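Local coordinates for protein pyruvate carboxylase n-terminal domain (Aquifex aeolicus, PDB 1ULZ) that forms the biotin carboxylase part of pyruvate carboxylase, a multidomain enzyme portion with a central ATP-grasp domain, at residues I169-N172 and E173-V177. The protein carries 1 engineered substitution. Numbering follows the deposited sequence.
Sequences ICRN and EEELV
The guanidinium of Arg-171, which runs alongside Glu-175 in the same direction, has Ile-169 CG2 4.1 Å above one face, over its centre; its NH2 forms a salt bridge with Glu-203. The carboxylate of Glu-175 and the carboxamide of Asn-172 meet at the start of a helix, their planes steeply inclined and their side chains crossing at about a right angle, with Glu-175 CG 3.7 Å from Asn-172 ND2. Asn-172 is the N-cap: its CG stands between the backbone N and the carbonyl carbon (chi1 53°), which brings OD1 to the N-H end of the first turn, where it accepts from Glu-175 N at 3.0 Å, the donor tilted from the amide plane. Leu-176 N donates to Asn-172 O at 3.1 Å, an i to i+4 bond of the first turn. The carboxylate of Glu-175, the N3 residue, reaches back past the cap: OE1 accepts from Arg-171 N at 2.7 Å, nearly straight at 163°, on the anti side of the carboxylate and 29° out of its plane. A capping box would instead use the backbone N of the N-cap itself. One water donates to both Glu-175 OE1 and Ile-169 O; a second donates to Glu-175 OE2 and accepts from Asn-172 ND2. On the buried side of the turn, Cys-170 SG lies 3.7 Å from Leu-176 CA and 4.1 Å from Leu-176 CD2, a small apolar contact between strand end and helix. The turn thus joins strand 168-170, at the edge of a three-stranded antiparallel sheet within the ATP-grasp range, to helix 173-189. Cys-170 pairs by backbone with Val-154 of the adjoining strand 154-158, while Glu-173 bridges to Arg-148 and Leu-176 packs on Lys-144, both on helix 140-150.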
loop_
_atom_site.group_PDB
_atom_site.type_symbol
_atom_site.label_atom_id
_atom_site.label_comp_id
_atom_site.label_asym_id
_atom_site.label_seq_id
_atom_site.Cartn_x
_atom_site.Cartn_y
_atom_site.Cartn_z
ATOM N N ILE A 169 1.840 40.367 -23.474
ATOM C CA ILE A 169 2.584 40.447 -22.226
ATOM C C ILE A 169 3.299 41.795 -22.126
ATOM O O ILE A 169 3.976 42.217 -23.060
ATOM C CB ILE A 169 3.633 39.322 -22.136
ATOM C CG1 ILE A 169 2.945 37.961 -22.225
ATOM C CG2 ILE A 169 4.395 39.422 -20.836
ATOM C CD1 ILE A 169 3.924 36.796 -22.227
ATOM N N CYS A 170 3.123 42.469 -20.996
ATOM C CA CYS A 170 3.754 43.765 -20.747
ATOM C C CYS A 170 4.647 43.582 -19.511
ATOM O O CYS A 170 4.145 43.354 -18.410
ATOM C CB CYS A 170 2.688 44.830 -20.465
ATOM S SG CYS A 170 1.276 44.845 -21.613
ATOM N N ARG A 171 5.959 43.689 -19.692
ATOM C CA ARG A 171 6.898 43.490 -18.589
ATOM C C ARG A 171 7.331 44.748 -17.833
ATOM O O ARG A 171 8.014 44.664 -16.815
ATOM C CB ARG A 171 8.125 42.730 -19.101
ATOM C CG ARG A 171 7.779 41.318 -19.586
ATOM C CD ARG A 171 9.010 40.491 -19.946
ATOM N NE ARG A 171 8.635 39.162 -20.434
ATOM C CZ ARG A 171 8.221 38.162 -19.658
ATOM N NH1 ARG A 171 8.129 38.323 -18.339
ATOM N NH2 ARG A 171 7.889 36.996 -20.200
ATOM N N ASN A 172 6.931 45.907 -18.342
ATOM C CA ASN A 172 7.238 47.194 -17.719
ATOM C C ASN A 172 6.275 48.211 -18.325
ATOM O O ASN A 172 5.588 47.901 -19.299
ATOM C CB ASN A 172 8.699 47.593 -17.979
ATOM C CG ASN A 172 9.056 47.573 -19.448
ATOM O OD1 ASN A 172 8.467 48.292 -20.254
ATOM N ND2 ASN A 172 10.027 46.739 -19.808
ATOM N N GLU A 173 6.217 49.416 -17.762
ATOM C CA GLU A 173 5.290 50.429 -18.263
ATOM C C GLU A 173 5.457 50.799 -19.734
ATOM O O GLU A 173 4.480 51.099 -20.417
ATOM C CB GLU A 173 5.367 51.703 -17.422
ATOM C CG GLU A 173 4.189 52.641 -17.673
ATOM C CD GLU A 173 4.255 53.911 -16.847
ATOM O OE1 GLU A 173 4.984 54.851 -17.242
ATOM O OE2 GLU A 173 3.587 53.963 -15.796
ATOM N N GLU A 174 6.686 50.790 -20.231
ATOM C CA GLU A 174 6.888 51.131 -21.634
ATOM C C GLU A 174 6.175 50.126 -22.536
ATOM O O GLU A 174 5.495 50.509 -23.494
ATOM C CB GLU A 174 8.373 51.163 -21.983
ATOM C CG GLU A 174 8.605 51.580 -23.422
ATOM C CD GLU A 174 7.985 52.944 -23.725
ATOM O OE1 GLU A 174 8.348 53.922 -23.032
ATOM O OE2 GLU A 174 7.139 53.038 -24.649
ATOM N N GLU A 175 6.331 48.841 -22.229
ATOM C CA GLU A 175 5.679 47.798 -23.016
ATOM C C GLU A 175 4.163 47.930 -22.918
ATOM O O GLU A 175 3.449 47.706 -23.897
ATOM C CB GLU A 175 6.102 46.409 -22.536
ATOM C CG GLU A 175 7.604 46.158 -22.579
ATOM C CD GLU A 175 7.949 44.679 -22.681
ATOM O OE1 GLU A 175 7.200 43.849 -22.116
ATOM O OE2 GLU A 175 8.973 44.352 -23.324
ATOM N N LEU A 176 3.675 48.292 -21.735
ATOM C CA LEU A 176 2.238 48.458 -21.531
ATOM C C LEU A 176 1.739 49.567 -22.463
ATOM O O LEU A 176 0.768 49.394 -23.192
ATOM C CB LEU A 176 1.945 48.847 -20.078
ATOM C CG LEU A 176 0.564 48.525 -19.491
ATOM C CD1 LEU A 176 0.167 49.636 -18.528
ATOM C CD2 LEU A 176 -0.479 48.387 -20.582
ATOM N N VAL A 177 2.410 50.713 -22.425
ATOM C CA VAL A 177 2.028 51.843 -23.265
ATOM C C VAL A 177 1.996 51.454 -24.740
ATOM O O VAL A 177 1.015 51.718 -25.434
ATOM C CB VAL A 177 2.990 53.033 -23.051
ATOM C CG1 VAL A 177 2.778 54.097 -24.125
ATOM C CG2 VAL A 177 2.753 53.625 -21.665
HETATM O O HOH W 1 6.454 41.629 -23.545
HETATM O O HOH W 2 10.864 46.245 -22.606
#